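Glycerophosphoryl diester phosphodiesterase (Parabacteroides distasonis, PDB 3MZ2) probably hydrolyses glycerophosphodiesters, releasing an alcohol and glycerol phosphate, with a domain of the TIM-barrel fold. Local coordinates at residues R171-K176 with F180-F185; D194-G199 with H225-M230; E219-L224 with V229-S234. All blocks are in the same frame, centred on the assembly; numbering follows the deposited sequence. Where two conformers were deposited one is given.

Overall arrangement
Contacts 1 and 3 lie in the interior and repeat one theme: each closes a beta-alpha-beta unit by packing a helix (167-176 or 215-226) on the strand that follows it, 182-185 or 231-234, in the same curled sheet. Contact 1 sets the ring edges of Phe180 and Phe182 against the backbone and CB atoms of Phe173 and Tyr174; contact 3 uses aliphatic carbons and a thiol, with one backbone hydrogen bond where the helix ends. Contact 2 is a surface salt bridge between the ends of helices 189-197 and 215-226, with a bridging water, and a sulfate ion on the arginine. It shares helix 215-226, and residues Val229 and Met230, with contact 3; their centres lie about 10 Å apart.

Contact 1 of 3, residues R171-K176 with F180-F185; sequences RFFYEK and FMFEAF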
loop_
_atom_site.group_PDB
_atom_site.type_symbol
_atom_site.label_atom_id
_atom_site.label_comp_id
_atom_site.label_asym_id
_atom_site.label_seq_id
_atom_site.Cartn_x
_atom_site.Cartn_y
_atom_site.Cartn_z
ATOM N N ARG A 171 -2.572 5.807 15.624
ATOM C CA ARG A 171 -2.644 7.044 16.388
ATOM C C ARG A 171 -3.223 8.195 15.550
ATOM O O ARG A 171 -3.999 9.001 16.054
ATOM C CB ARG A 171 -1.276 7.397 16.954
ATOM C CG ARG A 171 -1.250 8.684 17.769
ATOM C CD ARG A 171 -0.104 8.638 18.742
ATOM N NE ARG A 171 1.159 8.959 18.089
ATOM C CZ ARG A 171 1.585 10.214 17.866
ATOM N NH1 ARG A 171 0.841 11.258 18.231
ATOM N NH2 ARG A 171 2.757 10.441 17.287
ATOM N N PHE A 172 -2.852 8.290 14.276
ATOM C CA PHE A 172 -3.469 9.268 13.402
ATOM C C PHE A 172 -4.995 9.190 13.519
ATOM O O PHE A 172 -5.679 10.201 13.779
ATOM C CB PHE A 172 -3.116 9.022 11.930
ATOM C CG PHE A 172 -3.923 9.879 10.988
ATOM C CD1 PHE A 172 -3.574 11.220 10.764
ATOM C CD2 PHE A 172 -5.070 9.371 10.366
ATOM C CE1 PHE A 172 -4.342 12.015 9.927
ATOM C CE2 PHE A 172 -5.835 10.171 9.541
ATOM C CZ PHE A 172 -5.457 11.487 9.309
ATOM N N PHE A 173 -5.544 7.979 13.325
ATOM C CA PHE A 173 -6.986 7.812 13.368
ATOM C C PHE A 173 -7.551 8.024 14.768
ATOM O O PHE A 173 -8.594 8.684 14.927
ATOM C CB PHE A 173 -7.393 6.422 12.877
ATOM C CG PHE A 173 -7.293 6.257 11.406
ATOM C CD1 PHE A 173 -8.233 6.850 10.569
ATOM C CD2 PHE A 173 -6.248 5.529 10.841
ATOM C CE1 PHE A 173 -8.153 6.668 9.167
ATOM C CE2 PHE A 173 -6.185 5.355 9.434
ATOM C CZ PHE A 173 -7.131 5.935 8.626
ATOM N N TYR A 174 -6.885 7.455 15.788
ATOM C CA TYR A 174 -7.436 7.467 17.152
ATOM C C TYR A 174 -7.530 8.921 17.727
ATOM O O TYR A 174 -8.506 9.264 18.380
ATOM C CB TYR A 174 -6.613 6.544 18.060
ATOM C CG TYR A 174 -7.107 6.552 19.468
ATOM C CD1 TYR A 174 -8.257 5.899 19.831
ATOM C CD2 TYR A 174 -6.434 7.286 20.450
ATOM C CE1 TYR A 174 -8.725 5.948 21.163
ATOM C CE2 TYR A 174 -6.914 7.332 21.742
ATOM C CZ TYR A 174 -8.033 6.669 22.085
ATOM O OH TYR A 174 -8.520 6.762 23.368
ATOM N N GLU A 175 -6.536 9.739 17.430
ATOM C CA GLU A 175 -6.489 11.138 17.844
ATOM C C GLU A 175 -7.592 11.914 17.121
ATOM O O GLU A 175 -8.172 12.814 17.723
ATOM C CB GLU A 175 -5.087 11.738 17.637
ATOM C CG GLU A 175 -4.081 11.102 18.634
ATOM C CD GLU A 175 -2.727 11.750 18.708
ATOM O OE1 GLU A 175 -2.443 12.591 17.840
ATOM O OE2 GLU A 175 -1.954 11.370 19.655
ATOM N N LYS A 176 -7.923 11.543 15.876
ATOM C CA LYS A 176 -9.012 12.216 15.147
ATOM C C LYS A 176 -10.380 11.821 15.669
ATOM O O LYS A 176 -11.308 12.630 15.705
ATOM C CB LYS A 176 -8.973 11.893 13.658
ATOM C CG LYS A 176 -7.952 12.676 12.897
ATOM C CD LYS A 176 -8.176 12.579 11.417
ATOM N N PHE A 180 -13.127 5.238 17.200
ATOM C CA PHE A 180 -12.831 4.259 16.161
ATOM C C PHE A 180 -12.369 2.913 16.749
ATOM O O PHE A 180 -11.666 2.852 17.778
ATOM C CB PHE A 180 -11.716 4.742 15.265
ATOM C CG PHE A 180 -12.052 5.861 14.302
ATOM C CD1 PHE A 180 -13.284 5.958 13.652
ATOM C CD2 PHE A 180 -11.058 6.767 13.961
ATOM C CE1 PHE A 180 -13.537 7.017 12.774
ATOM C CE2 PHE A 180 -11.282 7.783 13.070
ATOM C CZ PHE A 180 -12.499 7.902 12.466
HETATM N N MSE A 181 -12.724 1.843 16.060
HETATM C CA MSE A 181 -12.258 0.492 16.381
HETATM C C MSE A 181 -11.332 0.035 15.271
HETATM O O MSE A 181 -11.632 0.282 14.104
HETATM C CB MSE A 181 -13.451 -0.420 16.526
HETATM C CG MSE A 181 -13.237 -1.878 16.810
HETATM SE SE MSE A 181 -13.031 -2.160 18.731
HETATM C CE MSE A 181 -11.762 -3.611 18.613
ATOM N N PHE A 182 -10.260 -0.677 15.627
ATOM C CA PHE A 182 -9.240 -1.057 14.679
ATOM C C PHE A 182 -9.092 -2.559 14.483
ATOM O O PHE A 182 -9.198 -3.331 15.465
ATOM C CB PHE A 182 -7.892 -0.500 15.148
ATOM C CG PHE A 182 -7.886 0.986 15.223
ATOM C CD1 PHE A 182 -7.967 1.739 14.067
ATOM C CD2 PHE A 182 -7.846 1.622 16.444
ATOM C CE1 PHE A 182 -8.003 3.118 14.128
ATOM C CE2 PHE A 182 -7.900 3.020 16.537
ATOM C CZ PHE A 182 -7.931 3.770 15.391
ATOM N N GLU A 183 -8.761 -2.932 13.239
ATOM C CA GLU A 183 -8.065 -4.203 12.992
ATOM C C GLU A 183 -6.573 -3.819 12.864
ATOM O O GLU A 183 -6.200 -3.120 11.958
ATOM C CB GLU A 183 -8.551 -4.895 11.716
ATOM C CG GLU A 183 -7.720 -6.141 11.452
ATOM C CD GLU A 183 -8.028 -6.826 10.164
ATOM O OE1 GLU A 183 -9.209 -7.220 9.975
ATOM O OE2 GLU A 183 -7.053 -7.029 9.409
ATOM N N ALA A 184 -5.774 -4.207 13.830
ATOM C CA ALA A 184 -4.355 -3.844 13.868
ATOM C C ALA A 184 -3.470 -5.026 13.509
ATOM O O ALA A 184 -3.672 -6.105 14.000
ATOM C CB ALA A 184 -3.997 -3.321 15.277
ATOM N N PHE A 185 -2.482 -4.827 12.629
ATOM C CA PHE A 185 -1.466 -5.830 12.387
ATOM C C PHE A 185 -0.588 -5.959 13.617
ATOM O O PHE A 185 0.068 -4.985 14.044
ATOM C CB PHE A 185 -0.619 -5.452 11.168
ATOM C CG PHE A 185 -1.266 -5.764 9.831
ATOM C CD1 PHE A 185 -2.588 -5.438 9.608
ATOM C CD2 PHE A 185 -0.532 -6.309 8.792
ATOM C CE1 PHE A 185 -3.213 -5.765 8.411
ATOM C CE2 PHE A 185 -1.150 -6.602 7.551
ATOM C CZ PHE A 185 -2.495 -6.311 7.377
#
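Phe173, Phe180 and Phe182 each hold CG anti to the carbonyl carbon (chi1 -75°, -73° and -61°); this swings the Phe180 and Phe182 rings towards the helix, where they meet it edge-on, while the Phe173 ring leads away and leaves its CB to touch Phe182. The Phe182 ring lies against the helix backbone: its CE1 is 3.6 Å from CB of Phe173, while CE2 meets CB of Tyr174 at 4.0 Å and CZ points its edge at Tyr174 N, 3.9 Å away. The Phe180 and Phe173 side chains cross at about a right angle, and Phe180 also presents an edge, with its CD2 3.3 Å from the backbone O of Phe173. One face of the Phe173 ring is covered by Phe172 CD2, 3.9 Å above its plane. Arg171 NH1 donates to Glu175 OE2 at 3.1 Å, a salt bridge between residues one helical turn apart. Ile162 of strand 160-164 touches both Phe173 and Phe180, and Ile200 and Pro201 lie against Tyr174. Helix 167-176 is thus seated by aromatic edges on the strand that follows it, the closing half of a right-handed beta-alpha-beta crossover, the repeating element of a TIM barrel.

Contact 2 of 3, residues D194-G199 with H225-M230; sequences DYEDNG and HERGVM. With SO4 (sulfate ion), chain D.
Glu196 and Arg227 meet in a salt bridge, their side chains crossing at about a right angle. Arg227 is extended from CG to NE, which takes its guanidinium out to Glu196. Arg227 NE donates to Glu196 OE2 at 2.9 Å, nearly straight at 164°; the carboxylate oxygen is approached on its syn side, 31° out of plane, and lies close to the guanidinium plane. Arg227 NH2 adds a weak second bond to Glu196 OE2 at 3.4 Å. Trp202 NE1 also donates to OE2, so this one atom gathers several donors.

Water makes the second link: it donates to Glu196 OE1 at 2.7 Å and weakly accepts from Arg227 NH2.

The edge formed by NH1 and NH2 faces a sulfate ion, probably from the crystallisation liquor. Arg227 NH2 reaches sulfate O4 at 2.7 Å and Arg227 NH1 reaches sulfate O2 at 3.1 Å, both almost linear, in a two-pronged grip. A leucine in place of Arg227 would probably leave Glu196 without its countercharge and the sulfate without its two donors.

Both partners sit at helix ends closed by Schellman motifs, with Gly199 and Gly228 at positive phi. Arg227 NH1 turns back to Met223 O of its own helix, and the bridge ties the C-terminal end of helix 189-197 to that of helix 215-226, beside Trp202 in the loop leading to strand 205-210.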
loop_
_atom_site.group_PDB
_atom_site.type_symbol
_atom_site.label_atom_id
_atom_site.label_comp_id
_atom_site.label_asym_id
_atom_site.label_seq_id
_atom_site.Cartn_x
_atom_site.Cartn_y
_atom_site.Cartn_z
ATOM N N ASP A 194 4.824 -1.367 20.021
ATOM C CA ASP A 194 4.499 -0.242 19.109
ATOM C C ASP A 194 3.111 0.367 19.428
ATOM O O ASP A 194 2.964 1.599 19.559
ATOM C CB ASP A 194 4.516 -0.743 17.649
ATOM C CG ASP A 194 4.277 0.345 16.643
ATOM O OD1 ASP A 194 4.614 1.513 16.931
ATOM O OD2 ASP A 194 3.774 0.026 15.553
ATOM N N TYR A 195 2.071 -0.465 19.504
ATOM C CA TYR A 195 0.758 0.102 19.799
ATOM C C TYR A 195 0.711 0.729 21.167
ATOM O O TYR A 195 0.074 1.769 21.348
ATOM C CB TYR A 195 -0.388 -0.909 19.628
ATOM C CG TYR A 195 -0.500 -1.318 18.199
ATOM C CD1 TYR A 195 -1.158 -0.526 17.280
ATOM C CD2 TYR A 195 0.131 -2.466 17.766
ATOM C CE1 TYR A 195 -1.224 -0.869 15.952
ATOM C CE2 TYR A 195 0.103 -2.837 16.415
ATOM C CZ TYR A 195 -0.583 -2.030 15.507
ATOM O OH TYR A 195 -0.669 -2.336 14.166
ATOM N N GLU A 196 1.389 0.112 22.142
ATOM C CA GLU A 196 1.413 0.655 23.485
ATOM C C GLU A 196 2.141 1.984 23.499
ATOM O O GLU A 196 1.669 2.936 24.092
ATOM C CB GLU A 196 2.039 -0.316 24.498
ATOM C CG GLU A 196 1.176 -1.512 24.621
ATOM C CD GLU A 196 1.693 -2.587 25.559
ATOM O OE1 GLU A 196 2.903 -2.593 25.872
ATOM O OE2 GLU A 196 0.856 -3.430 25.966
ATOM N N ASP A 197 3.256 2.067 22.787
ATOM C CA ASP A 197 4.041 3.294 22.746
ATOM C C ASP A 197 3.263 4.431 22.073
ATOM O O ASP A 197 3.496 5.621 22.395
ATOM C CB ASP A 197 5.351 3.058 22.006
ATOM C CG ASP A 197 6.366 2.284 22.848
ATOM O OD1 ASP A 197 6.118 2.071 24.051
ATOM O OD2 ASP A 197 7.395 1.867 22.307
ATOM N N ASN A 198 2.357 4.081 21.166
ATOM C CA ASN A 198 1.500 5.064 20.503
ATOM C C ASN A 198 0.177 5.314 21.217
ATOM O O ASN A 198 -0.689 6.010 20.709
ATOM C CB ASN A 198 1.243 4.667 19.037
ATOM C CG ASN A 198 2.400 5.066 18.138
ATOM O OD1 ASN A 198 2.511 6.220 17.789
ATOM N ND2 ASN A 198 3.314 4.144 17.872
ATOM N N GLY A 199 0.050 4.721 22.398
ATOM C CA GLY A 199 -1.127 4.971 23.255
ATOM C C GLY A 199 -2.455 4.527 22.705
ATOM O O GLY A 199 -3.486 5.152 23.060
ATOM N N HIS A 225 -4.101 -12.000 24.278
ATOM C CA HIS A 225 -5.214 -12.459 25.122
ATOM C C HIS A 225 -5.157 -11.869 26.530
ATOM O O HIS A 225 -6.206 -11.491 27.056
ATOM C CB HIS A 225 -5.261 -14.018 25.207
ATOM C CG HIS A 225 -5.805 -14.668 23.971
ATOM N ND1 HIS A 225 -5.727 -16.037 23.730
ATOM C CD2 HIS A 225 -6.394 -14.127 22.898
ATOM C CE1 HIS A 225 -6.292 -16.280 22.554
ATOM N NE2 HIS A 225 -6.721 -15.138 22.042
ATOM N N GLU A 226 -3.945 -11.728 27.111
ATOM C CA GLU A 226 -3.736 -11.135 28.458
ATOM C C GLU A 226 -4.231 -9.695 28.484
ATOM O O GLU A 226 -4.704 -9.205 29.502
ATOM C CB GLU A 226 -2.247 -11.160 28.844
ATOM C CG GLU A 226 -1.713 -12.532 29.253
ATOM C CD GLU A 226 -0.186 -12.555 29.453
ATOM O OE1 GLU A 226 0.529 -11.689 28.882
ATOM O OE2 GLU A 226 0.313 -13.440 30.196
ATOM N N ARG A 227 -4.077 -9.023 27.351
ATOM C CA ARG A 227 -4.523 -7.635 27.160
ATOM C C ARG A 227 -5.972 -7.500 26.700
ATOM O O ARG A 227 -6.421 -6.393 26.397
ATOM C CB ARG A 227 -3.594 -6.938 26.173
ATOM C CG ARG A 227 -2.178 -6.748 26.682
ATOM C CD ARG A 227 -1.168 -6.660 25.505
ATOM N NE ARG A 227 0.137 -6.210 25.959
ATOM C CZ ARG A 227 1.021 -6.969 26.592
ATOM N NH1 ARG A 227 0.768 -8.245 26.867
ATOM N NH2 ARG A 227 2.178 -6.445 26.995
ATOM N N GLY A 228 -6.709 -8.609 26.648
ATOM C CA GLY A 228 -8.114 -8.581 26.234
ATOM C C GLY A 228 -8.375 -8.541 24.742
ATOM O O GLY A 228 -9.486 -8.215 24.292
ATOM N N VAL A 229 -7.348 -8.895 23.968
ATOM C CA VAL A 229 -7.393 -8.736 22.519
ATOM C C VAL A 229 -7.634 -10.069 21.790
ATOM O O VAL A 229 -6.909 -11.022 22.019
ATOM C CB VAL A 229 -6.103 -8.075 22.022
ATOM C CG1 VAL A 229 -5.977 -7.992 20.477
ATOM C CG2 VAL A 229 -6.009 -6.659 22.624
HETATM N N MSE A 230 -8.652 -10.114 20.936
HETATM C CA MSE A 230 -8.895 -11.262 20.064
HETATM C C MSE A 230 -7.962 -11.244 18.873
HETATM O O MSE A 230 -7.654 -10.167 18.361
HETATM C CB MSE A 230 -10.322 -11.266 19.549
HETATM C CG MSE A 230 -11.232 -11.599 20.679
HETATM SE SE MSE A 230 -13.131 -11.578 20.380
HETATM C CE MSE A 230 -13.358 -13.321 19.534
HETATM S S SO4 D . 4.081 -9.527 28.421
HETATM O O1 SO4 D . 5.098 -10.166 27.582
HETATM O O2 SO4 D . 2.753 -10.131 28.222
HETATM O O3 SO4 D . 4.469 -9.714 29.822
HETATM O O4 SO4 D . 4.045 -8.104 28.095
HETATM O O HOH W 1 3.252 -3.945 28.178
#

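Contact 3 of 3, residues E219-L224 with V229-S234; sequences EVIDML and VMCMIS
Helix 215-226 and strand 231-234 are the second and third elements of a beta-alpha-beta unit that begins with strand 205-210, and Leu224 with Val229 and Cys231 forms the seam between them. The chain turns back at the helix end, where Val229 N donates to Leu224 O at 2.8 Å (157°). This is the outer bond of the Schellman motif in which Gly228 is C-prime, and the donor stands 38° out of the carbonyl plane.

Next to this bond the side chains pack. The SG of Cys231, anti to its own carbonyl carbon (chi1 -60°), is directed at the helix and fits against Leu224, touching both CB and CD1 at 3.6 Å. Ile221, one turn earlier, covers the thiol from another direction: its CG1 lies 4.0 Å from Cys231 CB, and its CG2 is 4.1 Å from SG. Val229 faces Leu224, CB to CB at 4.0 Å; the two side chains cross at a slant, with Val229 CG1 4.1 Å from Leu224 CD2. Ala207 of strand 205-210 and Trp202 each touch both Leu224 and Val229, extending the apolar layer beyond the two segments.

The side-chain part of this seam is wholly apolar, with the thiol filling its middle among hydrocarbon groups. Directional bonding is confined to the backbone, consistent with the turn setting the end of the helix, while close packing seats the helix on the strand.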
loop_
_atom_site.group_PDB
_atom_site.type_symbol
_atom_site.label_atom_id
_atom_site.label_comp_id
_atom_site.label_asym_id
_atom_site.label_seq_id
_atom_site.Cartn_x
_atom_site.Cartn_y
_atom_site.Cartn_z
ATOM N N GLU A 219 2.966 -17.127 21.119
ATOM C CA GLU A 219 3.411 -16.293 22.211
ATOM C C GLU A 219 2.751 -14.915 22.092
ATOM O O GLU A 219 2.272 -14.379 23.077
ATOM C CB GLU A 219 4.935 -16.197 22.185
ATOM C CG GLU A 219 5.592 -15.613 23.438
ATOM C CD GLU A 219 5.422 -14.115 23.547
ATOM O OE1 GLU A 219 5.541 -13.399 22.508
ATOM O OE2 GLU A 219 5.203 -13.655 24.702
ATOM N N VAL A 220 2.726 -14.348 20.892
ATOM C CA VAL A 220 2.034 -13.061 20.674
ATOM C C VAL A 220 0.552 -13.179 21.011
ATOM O O VAL A 220 -0.016 -12.298 21.656
ATOM C CB VAL A 220 2.277 -12.538 19.261
ATOM C CG1 VAL A 220 1.446 -11.283 18.964
ATOM C CG2 VAL A 220 3.791 -12.271 19.043
ATOM N N ILE A 221 -0.074 -14.289 20.614
ATOM C CA ILE A 221 -1.492 -14.477 20.896
ATOM C C ILE A 221 -1.754 -14.523 22.392
ATOM O O ILE A 221 -2.728 -13.925 22.866
ATOM C CB ILE A 221 -2.030 -15.769 20.203
ATOM C CG1 ILE A 221 -2.080 -15.601 18.681
ATOM C CG2 ILE A 221 -3.366 -16.125 20.753
ATOM C CD1 ILE A 221 -2.190 -16.944 17.944
ATOM N N ASP A 222 -0.885 -15.221 23.141
ATOM C CA ASP A 222 -0.979 -15.262 24.617
ATOM C C ASP A 222 -0.846 -13.856 25.231
ATOM O O ASP A 222 -1.660 -13.475 26.092
ATOM C CB ASP A 222 0.078 -16.208 25.185
ATOM C CG ASP A 222 -0.285 -17.688 25.028
ATOM O OD1 ASP A 222 -1.452 -18.010 24.730
ATOM O OD2 ASP A 222 0.635 -18.529 25.250
HETATM N N MSE A 223 0.115 -13.068 24.743
HETATM C CA MSE A 223 0.293 -11.672 25.188
HETATM C C MSE A 223 -0.955 -10.844 24.928
HETATM O O MSE A 223 -1.386 -10.051 25.766
HETATM C CB MSE A 223 1.454 -11.010 24.460
HETATM C CG MSE A 223 2.807 -11.538 24.867
HETATM SE SE MSE A 223 4.216 -10.759 23.780
HETATM C CE MSE A 223 4.149 -8.942 24.440
ATOM N N LEU A 224 -1.513 -11.027 23.747
ATOM C CA LEU A 224 -2.673 -10.264 23.313
ATOM C C LEU A 224 -3.942 -10.699 24.072
ATOM O O LEU A 224 -4.735 -9.877 24.506
ATOM C CB LEU A 224 -2.859 -10.368 21.795
ATOM C CG LEU A 224 -1.826 -9.565 20.990
ATOM C CD1 LEU A 224 -1.908 -9.951 19.514
ATOM C CD2 LEU A 224 -1.997 -8.045 21.237
ATOM N N VAL A 229 -7.348 -8.895 23.968
ATOM C CA VAL A 229 -7.393 -8.736 22.519
ATOM C C VAL A 229 -7.634 -10.069 21.790
ATOM O O VAL A 229 -6.909 -11.022 22.019
ATOM C CB VAL A 229 -6.103 -8.075 22.022
ATOM C CG1 VAL A 229 -5.977 -7.992 20.477
ATOM C CG2 VAL A 229 -6.009 -6.659 22.624
HETATM N N MSE A 230 -8.652 -10.114 20.936
HETATM C CA MSE A 230 -8.895 -11.262 20.064
HETATM C C MSE A 230 -7.962 -11.244 18.873
HETATM O O MSE A 230 -7.654 -10.167 18.361
HETATM C CB MSE A 230 -10.322 -11.266 19.549
HETATM C CG MSE A 230 -11.232 -11.599 20.679
HETATM SE SE MSE A 230 -13.131 -11.578 20.380
HETATM C CE MSE A 230 -13.358 -13.321 19.534
ATOM N N CYS A 231 -7.579 -12.441 18.432
ATOM C CA CYS A 231 -6.553 -12.642 17.410
ATOM C C CYS A 231 -7.080 -13.400 16.179
ATOM O O CYS A 231 -7.796 -14.419 16.287
ATOM C CB CYS A 231 -5.330 -13.359 18.053
ATOM S SG CYS A 231 -4.579 -12.434 19.387
HETATM N N MSE A 232 -6.679 -12.880 15.042
HETATM C CA MSE A 232 -7.178 -13.349 13.761
HETATM C C MSE A 232 -6.036 -13.869 12.913
HETATM O O MSE A 232 -5.029 -13.188 12.727
HETATM C CB MSE A 232 -7.832 -12.206 13.013
HETATM C CG MSE A 232 -8.594 -12.660 11.774
HETATM SE SE MSE A 232 -9.493 -11.151 10.992
HETATM C CE MSE A 232 -8.142 -10.553 9.723
ATOM N N ILE A 233 -6.234 -15.064 12.373
ATOM C CA ILE A 233 -5.421 -15.598 11.271
ATOM C C ILE A 233 -6.136 -15.427 9.944
ATOM O O ILE A 233 -7.322 -15.673 9.840
ATOM C CB ILE A 233 -5.146 -17.134 11.488
ATOM C CG1 ILE A 233 -4.188 -17.349 12.670
ATOM C CG2 ILE A 233 -4.691 -17.814 10.228
ATOM C CD1 ILE A 233 -2.722 -16.981 12.355
ATOM N N SER A 234 -5.397 -15.016 8.908
ATOM C CA SER A 234 -5.949 -14.958 7.575
ATOM C C SER A 234 -5.460 -16.180 6.841
ATOM O O SER A 234 -4.247 -16.375 6.689
ATOM C CB SER A 234 -5.485 -13.754 6.805
ATOM O OG SER A 234 -6.019 -13.832 5.471
#